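PDB 2PQG: ribosome-inactivating protein 3 from Zea mays, which is a maize member of the plant ribosome-inactivating protein family, with an alpha+beta fold in which a mixed, mostly antiparallel sheet packs against several helices. Local coordinates for residues I5-V8 and N12-Y15; S21-V26 and T192-V197. One frame throughout, in Å; residues are numbered along the deposited sequence.

Interaction 1: I5-V8 and N12-Y15; sequences IFPV and NYPY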
ATOM      1  N   ILE A   5       6.026  14.150  -2.762  1.00 25.01           N
ATOM      2  CA  ILE A   5       7.296  13.938  -2.074  1.00 21.07           C
ATOM      3  C   ILE A   5       7.110  13.960  -0.564  1.00 21.75           C
ATOM      4  O   ILE A   5       6.517  14.895  -0.022  1.00 24.73           O
ATOM      5  CB  ILE A   5       8.336  15.012  -2.451  1.00 19.11           C
ATOM      6  CG1 ILE A   5       8.656  14.926  -3.948  1.00 18.54           C
ATOM      7  CG2 ILE A   5       9.604  14.818  -1.628  1.00 22.26           C
ATOM      8  CD1 ILE A   5       9.555  16.043  -4.441  1.00 12.37           C
ATOM      9  N   PHE A   6       7.598  12.922   0.110  1.00 20.27           N
ATOM     10  CA  PHE A   6       7.505  12.856   1.555  1.00 21.21           C
ATOM     11  C   PHE A   6       8.897  12.663   2.193  1.00 19.85           C
ATOM     12  O   PHE A   6       9.565  11.662   1.950  1.00 19.88           O
ATOM     13  CB  PHE A   6       6.590  11.707   2.013  1.00 25.54           C
ATOM     14  CG  PHE A   6       6.346  11.704   3.487  1.00 28.84           C
ATOM     15  CD1 PHE A   6       6.449  10.535   4.216  1.00 34.31           C
ATOM     16  CD2 PHE A   6       6.059  12.891   4.157  1.00 33.11           C
ATOM     17  CE1 PHE A   6       6.281  10.543   5.603  1.00 40.83           C
ATOM     18  CE2 PHE A   6       5.889  12.911   5.542  1.00 38.11           C
ATOM     19  CZ  PHE A   6       6.000  11.733   6.266  1.00 38.04           C
ATOM     20  N   PRO A   7       9.359  13.647   2.989  1.00 18.56           N
ATOM     21  CA  PRO A   7      10.662  13.621   3.669  1.00 21.23           C
ATOM     22  C   PRO A   7      10.513  12.755   4.911  1.00 22.67           C
ATOM     23  O   PRO A   7      10.385  13.261   6.032  1.00 26.59           O
ATOM     24  CB  PRO A   7      10.915  15.087   3.984  1.00 18.42           C
ATOM     25  CG  PRO A   7       9.513  15.630   4.187  1.00 16.54           C
ATOM     26  CD  PRO A   7       8.664  14.938   3.173  1.00 14.68           C
ATOM     27  N   VAL A   8      10.532  11.441   4.713  1.00 21.47           N
ATOM     28  CA  VAL A   8      10.315  10.501   5.807  1.00 22.73           C
ATOM     29  C   VAL A   8      10.855  11.047   7.126  1.00 22.75           C
ATOM     30  O   VAL A   8      10.097  11.300   8.062  1.00 27.84           O
ATOM     31  CB  VAL A   8      10.971   9.139   5.519  1.00 20.70           C
ATOM     32  CG1 VAL A   8      10.519   8.105   6.539  1.00 16.21           C
ATOM     33  CG2 VAL A   8      10.644   8.681   4.105  1.00 19.67           C
ATOM     34  N   ASN A  12       9.281  17.079  11.718  1.00 20.92           N
ATOM     35  CA  ASN A  12       8.349  18.211  11.727  1.00 21.85           C
ATOM     36  C   ASN A  12       7.243  18.118  10.656  1.00 20.77           C
ATOM     37  O   ASN A  12       6.286  18.887  10.687  1.00 20.58           O
ATOM     38  CB  ASN A  12       9.103  19.531  11.539  1.00 23.91           C
ATOM     39  CG  ASN A  12      10.121  19.798  12.633  1.00 26.00           C
ATOM     40  OD1 ASN A  12       9.781  19.904  13.813  1.00 23.75           O
ATOM     41  ND2 ASN A  12      11.383  19.926  12.237  1.00 26.71           N
ATOM     42  N   TYR A  13       7.388  17.191   9.710  1.00 21.25           N
ATOM     43  CA  TYR A  13       6.404  16.994   8.637  1.00 22.93           C
ATOM     44  C   TYR A  13       5.528  15.792   9.006  1.00 22.37           C
ATOM     45  O   TYR A  13       5.894  14.637   8.749  1.00 18.39           O
ATOM     46  CB  TYR A  13       7.117  16.719   7.300  1.00 27.26           C
ATOM     47  CG  TYR A  13       6.228  16.822   6.074  1.00 29.40           C
ATOM     48  CD1 TYR A  13       4.863  16.551   6.150  1.00 32.21           C
ATOM     49  CD2 TYR A  13       6.759  17.148   4.831  1.00 30.77           C
ATOM     50  CE1 TYR A  13       4.050  16.596   5.023  1.00 32.33           C
ATOM     51  CE2 TYR A  13       5.952  17.193   3.693  1.00 32.58           C
ATOM     52  CZ  TYR A  13       4.598  16.912   3.800  1.00 32.73           C
ATOM     53  OH  TYR A  13       3.794  16.915   2.682  1.00 36.19           O
ATOM     54  N   PRO A  14       4.347  16.052   9.597  1.00 21.97           N
ATOM     55  CA  PRO A  14       3.447  14.965   9.995  1.00 22.43           C
ATOM     56  C   PRO A  14       2.872  14.111   8.874  1.00 22.99           C
ATOM     57  O   PRO A  14       2.568  14.596   7.791  1.00 23.03           O
ATOM     58  CB  PRO A  14       2.371  15.691  10.797  1.00 25.98           C
ATOM     59  CG  PRO A  14       2.327  17.056  10.156  1.00 24.74           C
ATOM     60  CD  PRO A  14       3.773  17.372   9.928  1.00 17.37           C
ATOM     61  N   TYR A  15       2.737  12.820   9.152  1.00 25.90           N
ATOM     62  CA  TYR A  15       2.182  11.868   8.202  1.00 24.59           C
ATOM     63  C   TYR A  15       0.798  12.343   7.736  1.00 24.31           C
ATOM     64  O   TYR A  15       0.470  12.243   6.551  1.00 26.21           O
ATOM     65  CB  TYR A  15       2.086  10.486   8.869  1.00 22.86           C
ATOM     66  CG  TYR A  15       1.280   9.453   8.112  1.00 23.29           C
ATOM     67  CD1 TYR A  15       1.798   8.815   6.981  1.00 23.32           C
ATOM     68  CD2 TYR A  15       0.002   9.093   8.546  1.00 22.23           C
ATOM     69  CE1 TYR A  15       1.065   7.832   6.303  1.00 22.02           C
ATOM     70  CE2 TYR A  15      -0.742   8.118   7.878  1.00 21.76           C
ATOM     71  CZ  TYR A  15      -0.202   7.487   6.760  1.00 24.29           C
ATOM     72  OH  TYR A  15      -0.920   6.502   6.118  1.00 19.96           O
TER
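The carbonyl oxygen of Tyr13 meets the rim of the Phe6 ring close to the ring plane, with Phe6 CE2 3.6 Å from Tyr13 O. The same oxygen accepts a hydrogen bond from Arg125, whose guanidinium also reaches the carbonyl of Val8 and so ties both segments to helix 125-135. The Phe6 ring then drives its edge into one face of the Tyr13 ring, a T-shaped pair with centroids 5.2 Å apart and planes at 90°. Phe6 CE2 leads, 3.8 Å from CD1 of Tyr13. A first torsion of -166° sets CG of Tyr13 anti to its N and swings the phenol back over the end of the strand. There it also meets Pro7, whose CG comes unusually close to Tyr13 CD2, at 3.2 Å, a tight or slightly strained contact, while Pro7 CD lies 3.6 Å from Tyr13 CE2. An inverse gamma turn, closed by a weak bond of 2.9 Å from Val8 N to Phe6 O, is centred on Pro7. Phe6 also stacks with Phe18 of helix 15-27. The contact is a short strand-to-helix connection: edge strand 2-7 ends in the gamma turn, and the chain loops back past it to Pro14, the N-cap of helix 15-27.

Interaction 2: S21-V26 and T192-V197; sequences SVRKDV and TVSRTV
Arg23 and Ser194 supply nearly all the surface buried here, bridging two helices whose backbones stay well apart: even the nearest CA atoms, those of Arg23 and Ser194, are 11.0 Å apart. The arginine reaches across with its chain stretched out as far as NE. NH2 of Arg23 donates to OG of Ser194 over 3.0 Å. The bond is moderately bent, 145° at the hydrogen, and the hydroxyl oxygen stands 22° out of the guanidinium plane. Ser194 meets it by turning OG between its own N and carbonyl carbon (chi1 58°), and its CB follows at 3.5 Å from NH2 of Arg23. A water lying in the guanidinium plane accepts from Arg23 NH1 at 2.8 Å and approaches Ser194 OG only weakly, at 3.5 Å. The last turn of helix 171-189 holds the guanidinium further, NH2 also donating to the carbonyl of Gly187 and NE to that of Leu188. At this C-terminal end the helix dipole would probably favour the positive charge. Ser194 in turn packs on Ile19, one turn before Arg23, and Val22 touches Leu188 and Glu4, so helix 15-27 lies among helix 191-199, the end of helix 171-189 and strand 2-7.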
ATOM      1  N   SER A  21      -2.423  16.124   1.902  1.00 25.18           N
ATOM      2  CA  SER A  21      -1.905  16.764   0.697  1.00 23.77           C
ATOM      3  C   SER A  21      -2.065  15.866  -0.534  1.00 21.22           C
ATOM      4  O   SER A  21      -2.505  16.314  -1.589  1.00 20.09           O
ATOM      5  CB  SER A  21      -0.432  17.139   0.911  1.00 27.39           C
ATOM      6  OG  SER A  21       0.176  17.573  -0.294  1.00 39.53           O
ATOM      7  N   VAL A  22      -1.723  14.593  -0.391  1.00 19.53           N
ATOM      8  CA  VAL A  22      -1.824  13.661  -1.498  1.00 18.06           C
ATOM      9  C   VAL A  22      -3.286  13.320  -1.855  1.00 22.03           C
ATOM     10  O   VAL A  22      -3.616  13.118  -3.027  1.00 22.00           O
ATOM     11  CB  VAL A  22      -1.011  12.378  -1.196  1.00 17.26           C
ATOM     12  CG1 VAL A  22      -1.114  11.396  -2.361  1.00 15.05           C
ATOM     13  CG2 VAL A  22       0.449  12.743  -0.948  1.00 12.60           C
ATOM     14  N   ARG A  23      -4.171  13.253  -0.868  1.00 18.11           N
ATOM     15  CA  ARG A  23      -5.555  12.970  -1.202  1.00 18.73           C
ATOM     16  C   ARG A  23      -6.142  14.120  -2.000  1.00 20.84           C
ATOM     17  O   ARG A  23      -6.953  13.904  -2.897  1.00 18.66           O
ATOM     18  CB  ARG A  23      -6.400  12.750   0.044  1.00 17.84           C
ATOM     19  CG  ARG A  23      -6.443  11.309   0.490  1.00 19.97           C
ATOM     20  CD  ARG A  23      -7.417  11.149   1.620  1.00 15.55           C
ATOM     21  NE  ARG A  23      -7.147   9.941   2.377  1.00 14.85           N
ATOM     22  CZ  ARG A  23      -7.365   9.827   3.682  1.00 19.06           C
ATOM     23  NH1 ARG A  23      -7.861  10.853   4.365  1.00 18.13           N
ATOM     24  NH2 ARG A  23      -7.071   8.699   4.312  1.00 21.31           N
ATOM     25  N   LYS A  24      -5.731  15.342  -1.668  1.00 23.40           N
ATOM     26  CA  LYS A  24      -6.211  16.539  -2.358  1.00 26.37           C
ATOM     27  C   LYS A  24      -5.822  16.550  -3.843  1.00 28.50           C
ATOM     28  O   LYS A  24      -6.588  17.021  -4.689  1.00 28.23           O
ATOM     29  CB  LYS A  24      -5.676  17.800  -1.663  1.00 29.09           C
ATOM     30  CG  LYS A  24      -5.967  19.102  -2.403  1.00 31.53           C
ATOM     31  CD  LYS A  24      -5.645  20.330  -1.557  1.00 35.14           C
ATOM     32  CE  LYS A  24      -6.012  21.614  -2.294  1.00 34.55           C
ATOM     33  NZ  LYS A  24      -5.380  21.654  -3.642  1.00 41.87           N
ATOM     34  N   ASP A  25      -4.645  16.023  -4.164  1.00 26.46           N
ATOM     35  CA  ASP A  25      -4.208  15.987  -5.551  1.00 29.31           C
ATOM     36  C   ASP A  25      -4.899  14.855  -6.308  1.00 29.77           C
ATOM     37  O   ASP A  25      -5.115  14.946  -7.516  1.00 33.86           O
ATOM     38  CB  ASP A  25      -2.691  15.819  -5.612  1.00 33.36           C
ATOM     39  CG  ASP A  25      -1.951  16.958  -4.920  1.00 39.29           C
ATOM     40  OD1 ASP A  25      -0.732  16.820  -4.670  1.00 38.02           O
ATOM     41  OD2 ASP A  25      -2.589  17.996  -4.628  1.00 43.85           O
ATOM     42  N   VAL A  26      -5.244  13.793  -5.586  1.00 28.22           N
ATOM     43  CA  VAL A  26      -5.917  12.623  -6.156  1.00 25.73           C
ATOM     44  C   VAL A  26      -7.393  12.923  -6.399  1.00 25.09           C
ATOM     45  O   VAL A  26      -7.968  12.521  -7.408  1.00 24.06           O
ATOM     46  CB  VAL A  26      -5.806  11.398  -5.206  1.00 25.81           C
ATOM     47  CG1 VAL A  26      -6.684  10.254  -5.707  1.00 21.47           C
ATOM     48  CG2 VAL A  26      -4.356  10.951  -5.106  1.00 22.24           C
ATOM     49  N   THR A 192      -9.423   5.318   8.173  1.00 24.60           N
ATOM     50  CA  THR A 192      -9.350   4.570   9.421  1.00 24.64           C
ATOM     51  C   THR A 192      -7.872   4.188   9.620  1.00 24.29           C
ATOM     52  O   THR A 192      -7.381   4.103  10.744  1.00 24.27           O
ATOM     53  CB  THR A 192     -10.259   3.299   9.384  1.00 23.54           C
ATOM     54  OG1 THR A 192     -10.122   2.569  10.613  1.00 18.94           O
ATOM     55  CG2 THR A 192      -9.905   2.406   8.199  1.00 21.96           C
ATOM     56  N   VAL A 193      -7.169   3.982   8.510  1.00 22.10           N
ATOM     57  CA  VAL A 193      -5.754   3.633   8.537  1.00 21.04           C
ATOM     58  C   VAL A 193      -4.890   4.884   8.710  1.00 23.54           C
ATOM     59  O   VAL A 193      -3.937   4.882   9.493  1.00 25.20           O
ATOM     60  CB  VAL A 193      -5.331   2.910   7.238  1.00 17.38           C
ATOM     61  CG1 VAL A 193      -3.809   2.816   7.155  1.00  8.02           C
ATOM     62  CG2 VAL A 193      -5.951   1.522   7.210  1.00 17.14           C
ATOM     63  N   SER A 194      -5.215   5.946   7.978  1.00 21.88           N
ATOM     64  CA  SER A 194      -4.457   7.176   8.092  1.00 21.20           C
ATOM     65  C   SER A 194      -4.590   7.735   9.512  1.00 22.63           C
ATOM     66  O   SER A 194      -3.637   8.312  10.037  1.00 23.90           O
ATOM     67  CB  SER A 194      -4.934   8.197   7.062  1.00 21.43           C
ATOM     68  OG  SER A 194      -6.309   8.471   7.217  1.00 26.64           O
ATOM     69  N   ARG A 195      -5.752   7.560  10.146  1.00 19.30           N
ATOM     70  CA  ARG A 195      -5.920   8.050  11.518  1.00 18.10           C
ATOM     71  C   ARG A 195      -5.051   7.244  12.480  1.00 17.26           C
ATOM     72  O   ARG A 195      -4.410   7.799  13.365  1.00 12.64           O
ATOM     73  CB  ARG A 195      -7.373   7.957  11.985  1.00 18.55           C
ATOM     74  CG  ARG A 195      -8.316   8.961  11.352  1.00 28.89           C
ATOM     75  CD  ARG A 195      -9.547   9.166  12.225  1.00 33.44           C
ATOM     76  NE  ARG A 195     -10.236   7.909  12.505  1.00 41.11           N
ATOM     77  CZ  ARG A 195     -11.093   7.320  11.677  1.00 40.94           C
ATOM     78  NH1 ARG A 195     -11.664   6.173  12.023  1.00 39.84           N
ATOM     79  NH2 ARG A 195     -11.391   7.888  10.513  1.00 40.06           N
ATOM     80  N   THR A 196      -5.034   5.929  12.301  1.00 21.75           N
ATOM     81  CA  THR A 196      -4.251   5.048  13.159  1.00 20.95           C
ATOM     82  C   THR A 196      -2.755   5.178  12.907  1.00 18.96           C
ATOM     83  O   THR A 196      -1.968   5.206  13.857  1.00 21.45           O
ATOM     84  CB  THR A 196      -4.680   3.579  12.975  1.00 22.36           C
ATOM     85  OG1 THR A 196      -6.056   3.442  13.351  1.00 24.05           O
ATOM     86  CG2 THR A 196      -3.830   2.653  13.844  1.00 22.47           C
ATOM     87  N   VAL A 197      -2.359   5.267  11.642  1.00 19.50           N
ATOM     88  CA  VAL A 197      -0.943   5.400  11.328  1.00 20.70           C
ATOM     89  C   VAL A 197      -0.408   6.767  11.745  1.00 22.72           C
ATOM     90  O   VAL A 197       0.752   6.871  12.143  1.00 23.29           O
ATOM     91  CB  VAL A 197      -0.651   5.195   9.824  1.00 17.20           C
ATOM     92  CG1 VAL A 197       0.832   5.462   9.544  1.00 14.73           C
ATOM     93  CG2 VAL A 197      -1.017   3.785   9.414  1.00 12.25           C
TER
HETATM   94  O   HOH W   1      -8.256  11.338   7.129  1.00 27.13           O

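How the interactions relate
Helix 15-27 joins the two contacts: interaction 1 brings the loop that leads into it against the end of strand 2-7, and interaction 2 uses its later turns. The centres are 13 Å apart, yet the sets touch through Tyr15, the first helical residue, whose CE2 lies 3.5 Å from CG1 of Val197 and 3.6 Å from the carbonyl oxygen of Ser194. Helix 191-199 is therefore met twice, by an aromatic ring near the start of helix 15-27 and by a guanidinium farther along. Helix 171-189 is a second shared neighbour, since its Met183 carbonyl receives the hydroxyl of Tyr15 and its last residues receive Arg23. Interaction 1 depends mostly on rings, interaction 2 on polar groups.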